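Aq_2013 protein (Aquifex aeolicus, PDB 2P6C) is of unknown function but belongs to the YjbQ (UPF0047) family of small proteins and forms a three-chain assembly. Local coordinates at residues L46-I51 with I117-F122; K13-L18 with E121-R126. One frame throughout, in Å; residues are numbered along the deposited sequence.

How the interactions relate
Both contacts use the strand 116-121 and the loop after it, so interaction 1 and interaction 2 share E121 and F122 and lie about 9 Å apart between centres. In the three-stranded antiparallel sheet, strand 116-121 is the middle strand: 46-51 pairs along one edge of it, 13-18 along the other. Interaction 1 lies in the core, about 3 Å from the centre of the chain, and interaction 2 nearer the surface, at about 12 Å. L18 packs against F118 and A120. A phosphate ion, probably from the crystallisation liquor, also bridges them: T47 of interaction 1 and R126 of interaction 2 both bind it, with H45 as a third ligand.

Interaction 1: L46-I51 with I117-F122; sequences LTSSVI and IFYAEF. With PO4 (phosphate ion), chain C.
Strands 48-53 and 116-121 form an antiparallel ladder at one edge of the three-stranded sheet, and the axes of 48-51 and 117-121 approach to 4.7 Å. S49 pairs with A120 and I51 with F118 as hydrogen-bonded pairs, each joined by two backbone bonds; A120 N to S49 O is the shortest, 2.6 Å. Beyond the non-hydrogen-bonded pair S48 with E121, F122 N reaches T47 O at 3.1 Å with a bent N-H...O angle of 136°. On the face of S48, V50, Y119 and E121, CG of Y119 is anti to its backbone N (chi1 171°), which carries the ring alongside the neighbouring strand until its OH lies 2.9 Å from S48 OG. Y119 OH donates to E121 OE1 at 2.8 Å, meeting it from above the carboxylate plane, while S48 OG also bonds S43. On the same face, V50 CG1 touches I117 CG2 at 3.5 Å. On the other face I51 CD1 touches the methyl of A120 (CD1 to CB 4.1 Å), and the F122 ring turns back so that A120 O sits over its centre, 3.6 Å above the plane, with S49 OG, hydrogen-bonded to T96 OG1, at its edge. T47 OG1, also bonded to K128 NZ, donates to O4 of a phosphate ion. Strand 128-136 covers S48, V50 and Y119 through K128 and V130, whereas helix 87-96 packs on I51 and F122 through T96 and A89.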
loop_
_atom_site.group_PDB
_atom_site.type_symbol
_atom_site.label_atom_id
_atom_site.label_comp_id
_atom_site.label_asym_id
_atom_site.label_seq_id
_atom_site.Cartn_x
_atom_site.Cartn_y
_atom_site.Cartn_z
ATOM N N LEU A 46 -2.845 -8.998 11.165
ATOM C CA LEU A 46 -3.993 -8.702 10.271
ATOM C C LEU A 46 -4.969 -7.716 10.957
ATOM O O LEU A 46 -5.985 -7.296 10.417
ATOM C CB LEU A 46 -4.826 -9.994 9.971
ATOM C CG LEU A 46 -4.173 -11.015 8.965
ATOM C CD1 LEU A 46 -3.663 -10.443 7.642
ATOM C CD2 LEU A 46 -3.020 -11.798 9.570
ATOM N N THR A 47 -4.736 -7.384 12.224
ATOM C CA THR A 47 -5.670 -6.562 12.985
ATOM C C THR A 47 -5.046 -5.235 13.462
ATOM O O THR A 47 -5.505 -4.604 14.405
ATOM C CB THR A 47 -6.132 -7.399 14.177
ATOM O OG1 THR A 47 -4.983 -7.876 14.880
ATOM C CG2 THR A 47 -6.946 -8.600 13.686
ATOM N N SER A 48 -3.979 -4.852 12.771
ATOM C CA SER A 48 -3.245 -3.633 13.039
ATOM C C SER A 48 -2.470 -3.272 11.777
ATOM O O SER A 48 -2.159 -4.142 10.955
ATOM C CB SER A 48 -2.283 -3.839 14.215
ATOM O OG SER A 48 -1.283 -4.805 13.929
ATOM N N SER A 49 -2.158 -1.988 11.629
ATOM C CA SER A 49 -1.393 -1.497 10.464
ATOM C C SER A 49 -0.392 -0.391 10.854
ATOM O O SER A 49 -0.569 0.305 11.853
ATOM C CB SER A 49 -2.385 -0.927 9.421
ATOM O OG SER A 49 -3.251 -1.955 8.915
ATOM N N VAL A 50 0.747 -0.322 10.072
ATOM C CA VAL A 50 1.592 0.883 10.003
ATOM C C VAL A 50 1.104 1.742 8.869
ATOM O O VAL A 50 0.962 1.331 7.722
ATOM C CB VAL A 50 3.067 0.530 9.758
ATOM C CG1 VAL A 50 3.911 1.823 9.671
ATOM C CG2 VAL A 50 3.609 -0.320 10.888
ATOM N N ILE A 51 0.760 2.978 9.295
ATOM C CA ILE A 51 0.174 4.032 8.422
ATOM C C ILE A 51 1.022 5.289 8.608
ATOM O O ILE A 51 1.684 5.479 9.621
ATOM C CB ILE A 51 -1.398 4.306 8.634
ATOM C CG1 ILE A 51 -1.635 4.870 10.038
ATOM C CG2 ILE A 51 -2.177 2.983 8.529
ATOM C CD1 ILE A 51 -3.044 5.439 10.212
ATOM N N ILE A 117 4.850 8.538 11.193
ATOM C CA ILE A 117 4.540 7.113 11.094
ATOM C C ILE A 117 3.827 6.656 12.362
ATOM O O ILE A 117 4.289 6.925 13.469
ATOM C CB ILE A 117 5.823 6.267 10.946
ATOM C CG1 ILE A 117 6.661 6.781 9.776
ATOM C CG2 ILE A 117 5.458 4.797 10.728
ATOM C CD1 ILE A 117 8.011 6.094 9.661
ATOM N N PHE A 118 2.705 5.963 12.209
ATOM C CA PHE A 118 1.978 5.472 13.374
ATOM C C PHE A 118 1.742 3.984 13.299
ATOM O O PHE A 118 1.685 3.405 12.215
ATOM C CB PHE A 118 0.591 6.112 13.492
ATOM C CG PHE A 118 0.603 7.566 13.824
ATOM C CD1 PHE A 118 0.738 8.520 12.825
ATOM C CD2 PHE A 118 0.412 7.991 15.141
ATOM C CE1 PHE A 118 0.678 9.879 13.128
ATOM C CE2 PHE A 118 0.352 9.337 15.453
ATOM C CZ PHE A 118 0.483 10.291 14.445
ATOM N N TYR A 119 1.613 3.369 14.468
ATOM C CA TYR A 119 1.204 1.982 14.561
ATOM C C TYR A 119 -0.235 2.101 14.938
ATOM O O TYR A 119 -0.555 2.618 15.999
ATOM C CB TYR A 119 1.952 1.240 15.696
ATOM C CG TYR A 119 1.377 -0.147 15.932
ATOM C CD1 TYR A 119 1.396 -1.104 14.907
ATOM C CD2 TYR A 119 0.820 -0.505 17.167
ATOM C CE1 TYR A 119 0.868 -2.379 15.114
ATOM C CE2 TYR A 119 0.290 -1.780 17.372
ATOM C CZ TYR A 119 0.308 -2.711 16.343
ATOM O OH TYR A 119 -0.256 -3.964 16.521
ATOM N N ALA A 120 -1.101 1.726 14.011
ATOM C CA ALA A 120 -2.513 1.854 14.282
ATOM C C ALA A 120 -3.100 0.504 14.732
ATOM O O ALA A 120 -3.281 -0.428 13.952
ATOM C CB ALA A 120 -3.173 2.398 13.012
ATOM N N GLU A 121 -3.323 0.399 16.053
ATOM C CA GLU A 121 -3.822 -0.807 16.674
ATOM C C GLU A 121 -5.368 -0.869 16.523
ATOM O O GLU A 121 -6.091 0.051 16.880
ATOM C CB GLU A 121 -3.299 -0.849 18.153
ATOM C CG GLU A 121 -3.825 -2.066 18.915
ATOM C CD GLU A 121 -3.306 -3.327 18.261
ATOM O OE1 GLU A 121 -2.184 -3.718 18.547
ATOM O OE2 GLU A 121 -4.036 -3.909 17.458
ATOM N N PHE A 122 -5.905 -1.970 16.001
ATOM C CA PHE A 122 -7.353 -2.110 15.845
ATOM C C PHE A 122 -7.971 -3.193 16.736
ATOM O O PHE A 122 -9.198 -3.294 16.837
ATOM C CB PHE A 122 -7.696 -2.385 14.377
ATOM C CG PHE A 122 -7.138 -1.361 13.427
ATOM C CD1 PHE A 122 -7.305 -0.004 13.677
ATOM C CD2 PHE A 122 -6.439 -1.752 12.291
ATOM C CE1 PHE A 122 -6.782 0.954 12.813
ATOM C CE2 PHE A 122 -5.907 -0.798 11.414
ATOM C CZ PHE A 122 -6.080 0.557 11.678
HETATM P P PO4 C . -3.691 -11.479 15.377
HETATM O O1 PO4 C . -4.004 -12.877 15.771
HETATM O O2 PO4 C . -2.741 -10.993 16.321
HETATM O O3 PO4 C . -3.352 -11.508 13.997
HETATM O O4 PO4 C . -4.983 -10.630 15.511
#

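Interaction 2: K13-L18 with E121-R126. With PO4 (phosphate ion), chain D; PO4 (phosphate ion), chain C.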
loop_
_atom_site.group_PDB
_atom_site.type_symbol
_atom_site.label_atom_id
_atom_site.label_comp_id
_atom_site.label_asym_id
_atom_site.label_seq_id
_atom_site.Cartn_x
_atom_site.Cartn_y
_atom_site.Cartn_z
ATOM N N LYS A 13 -2.845 -0.369 25.666
ATOM C CA LYS A 13 -3.657 -0.394 26.812
ATOM C C LYS A 13 -5.159 -0.545 26.386
ATOM O O LYS A 13 -5.993 -1.044 27.130
ATOM C CB LYS A 13 -3.249 0.917 27.520
ATOM C CG LYS A 13 -3.558 0.881 29.017
ATOM C CD LYS A 13 -3.947 2.255 29.565
ATOM C CE LYS A 13 -5.346 2.257 30.189
ATOM N NZ LYS A 13 -5.809 3.633 30.352
ATOM N N LYS A 14 -5.484 -0.147 25.158
ATOM C CA LYS A 14 -6.824 -0.184 24.556
ATOM C C LYS A 14 -6.907 -1.101 23.367
ATOM O O LYS A 14 -5.925 -1.337 22.676
ATOM C CB LYS A 14 -7.184 1.184 24.037
ATOM C CG LYS A 14 -7.622 2.155 25.124
ATOM C CD LYS A 14 -7.005 3.523 24.906
ATOM C CE LYS A 14 -8.008 4.519 24.330
ATOM N NZ LYS A 14 -7.343 5.792 24.140
ATOM N N ARG A 15 -8.105 -1.543 23.006
ATOM C CA ARG A 15 -8.294 -2.337 21.796
ATOM C C ARG A 15 -7.866 -1.568 20.540
ATOM O O ARG A 15 -7.253 -2.108 19.629
ATOM C CB ARG A 15 -9.775 -2.722 21.702
ATOM C CG ARG A 15 -10.018 -4.192 22.052
ATOM C CD ARG A 15 -11.460 -4.454 22.512
ATOM N NE ARG A 15 -11.884 -3.448 23.491
ATOM C CZ ARG A 15 -13.205 -3.338 23.740
ATOM N NH1 ARG A 15 -14.065 -4.130 23.126
ATOM N NH2 ARG A 15 -13.642 -2.413 24.597
ATOM N N ARG A 16 -8.211 -0.283 20.491
ATOM C CA ARG A 16 -7.879 0.588 19.360
ATOM C C ARG A 16 -7.023 1.739 19.852
ATOM O O ARG A 16 -7.361 2.397 20.836
ATOM C CB ARG A 16 -9.143 1.166 18.725
ATOM C CG ARG A 16 -10.071 0.136 18.108
ATOM C CD ARG A 16 -11.381 0.781 17.675
ATOM N NE ARG A 16 -12.302 -0.193 17.099
ATOM C CZ ARG A 16 -13.591 0.042 16.885
ATOM N NH1 ARG A 16 -14.114 1.222 17.201
ATOM N NH2 ARG A 16 -14.365 -0.908 16.370
ATOM N N GLU A 17 -5.928 2.007 19.155
ATOM C CA GLU A 17 -5.042 3.079 19.571
ATOM C C GLU A 17 -4.081 3.462 18.456
ATOM O O GLU A 17 -3.752 2.647 17.597
ATOM C CB GLU A 17 -4.252 2.624 20.795
ATOM C CG GLU A 17 -3.795 3.736 21.711
ATOM C CD GLU A 17 -3.219 3.197 23.009
ATOM O OE1 GLU A 17 -3.755 2.189 23.518
ATOM O OE2 GLU A 17 -2.244 3.782 23.530
ATOM N N LEU A 18 -3.639 4.713 18.481
ATOM C CA LEU A 18 -2.736 5.364 17.560
ATOM C C LEU A 18 -1.414 5.502 18.274
ATOM O O LEU A 18 -1.278 6.234 19.245
ATOM C CB LEU A 18 -3.300 6.757 17.192
ATOM C CG LEU A 18 -3.011 7.210 15.738
ATOM C CD1 LEU A 18 -2.841 6.030 14.779
ATOM C CD2 LEU A 18 -4.128 8.076 15.157
ATOM N N GLU A 121 -3.323 0.399 16.053
ATOM C CA GLU A 121 -3.822 -0.807 16.674
ATOM C C GLU A 121 -5.368 -0.869 16.523
ATOM O O GLU A 121 -6.091 0.051 16.880
ATOM C CB GLU A 121 -3.299 -0.849 18.153
ATOM C CG GLU A 121 -3.825 -2.066 18.915
ATOM C CD GLU A 121 -3.306 -3.327 18.261
ATOM O OE1 GLU A 121 -2.184 -3.718 18.547
ATOM O OE2 GLU A 121 -4.036 -3.909 17.458
ATOM N N PHE A 122 -5.905 -1.970 16.001
ATOM C CA PHE A 122 -7.353 -2.110 15.845
ATOM C C PHE A 122 -7.971 -3.193 16.736
ATOM O O PHE A 122 -9.198 -3.294 16.837
ATOM C CB PHE A 122 -7.696 -2.385 14.377
ATOM C CG PHE A 122 -7.138 -1.361 13.427
ATOM C CD1 PHE A 122 -7.305 -0.004 13.677
ATOM C CD2 PHE A 122 -6.439 -1.752 12.291
ATOM C CE1 PHE A 122 -6.782 0.954 12.813
ATOM C CE2 PHE A 122 -5.907 -0.798 11.414
ATOM C CZ PHE A 122 -6.080 0.557 11.678
ATOM N N ASP A 123 -7.116 -3.992 17.377
ATOM C CA ASP A 123 -7.461 -5.065 18.322
ATOM C C ASP A 123 -6.323 -5.404 19.245
ATOM O O ASP A 123 -5.754 -6.481 19.292
ATOM C CB ASP A 123 -7.841 -6.308 17.513
ATOM C CG ASP A 123 -8.429 -7.387 18.422
ATOM O OD1 ASP A 123 -8.933 -7.040 19.493
ATOM O OD2 ASP A 123 -8.414 -8.552 18.031
ATOM N N GLY A 124 -5.954 -4.391 20.015
ATOM C CA GLY A 124 -4.802 -4.536 20.866
ATOM C C GLY A 124 -5.017 -5.241 22.210
ATOM O O GLY A 124 -5.838 -6.141 22.353
ATOM N N GLN A 125 -4.239 -4.786 23.189
ATOM C CA GLN A 125 -4.228 -5.332 24.541
ATOM C C GLN A 125 -3.511 -6.683 24.602
ATOM O O GLN A 125 -3.685 -7.447 25.544
ATOM C CB GLN A 125 -5.650 -5.449 25.102
ATOM C CG GLN A 125 -6.293 -4.091 25.333
ATOM C CD GLN A 125 -7.648 -4.189 26.002
ATOM O OE1 GLN A 125 -8.329 -5.212 25.894
ATOM N NE2 GLN A 125 -8.035 -3.142 26.724
ATOM N N ARG A 126 -2.695 -6.962 23.586
ATOM C CA ARG A 126 -1.866 -8.147 23.580
ATOM C C ARG A 126 -0.627 -7.901 22.740
ATOM O O ARG A 126 -0.569 -6.993 21.922
ATOM C CB ARG A 126 -2.680 -9.294 22.982
ATOM C CG ARG A 126 -3.219 -8.957 21.592
ATOM C CD ARG A 126 -4.094 -10.081 21.028
ATOM N NE ARG A 126 -4.976 -9.567 19.976
ATOM C CZ ARG A 126 -4.670 -9.887 18.706
ATOM N NH1 ARG A 126 -3.614 -10.641 18.448
ATOM N NH2 ARG A 126 -5.437 -9.439 17.709
HETATM P P PO4 D . -10.653 -0.647 25.723
HETATM O O1 PO4 D . -10.733 -1.746 26.717
HETATM O O2 PO4 D . -9.535 0.155 26.089
HETATM O O3 PO4 D . -10.686 -1.253 24.437
HETATM O O4 PO4 D . -11.930 0.225 25.850
HETATM P P PO4 C . -3.691 -11.479 15.377
HETATM O O1 PO4 C . -4.004 -12.877 15.771
HETATM O O2 PO4 C . -2.741 -10.993 16.321
HETATM O O3 PO4 C . -3.352 -11.508 13.997
HETATM O O4 PO4 C . -4.983 -10.630 15.511
HETATM O O HOH W 1 -11.191 -2.022 15.505
#
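The backbones of 13-18 and 121-126 run antiparallel through one hydrogen-bonded pair, E17 with E121, bonded N to O both ways, and then pass into two loops joined by G124 N to R15 O at 2.7 Å. A CA-H...O contact from R16 CA to E121 O lies between them. G124, without a side chain, lies close to K14 O (CA to O 3.8 Å) and lets the two backbones approach. E121 OE2 accepts D123 N on its anti side and forms a salt bridge with K128.

Q125 stretches across 13-15, extended beyond CG, and its amide NE2 donates to K13 O at 3.0 Å in a nearly straight bond (166°), with the carbonyl oxygen in the plane of the Q125 amide. R15, bent at chi3 (-46°), turns the edge of its guanidinium to a phosphate ion that lies in its plane: R15 N and NE both donate to O3, NE at 2.7 Å. The R16 chain is extended from CG to NE, and a water that accepts from NE (2.7 Å) donates to F122 O; R16 NH2 forms salt bridges with E68 and D88. R126 NH2 salt-bridges D123 OD2 at 3.1 Å from above the carboxylate plane, while the guanidinium edge faces a second phosphate ion, which T47 and H45 also bind; NH2 bonds its O4, but NH1 to O2 is too short to be reliable. D123 OD2 is further held by N86. The contact is thus the end of an antiparallel strand pair passing into two loops, beside two phosphate ions, probably from the crystallisation liquor, that may mark pockets.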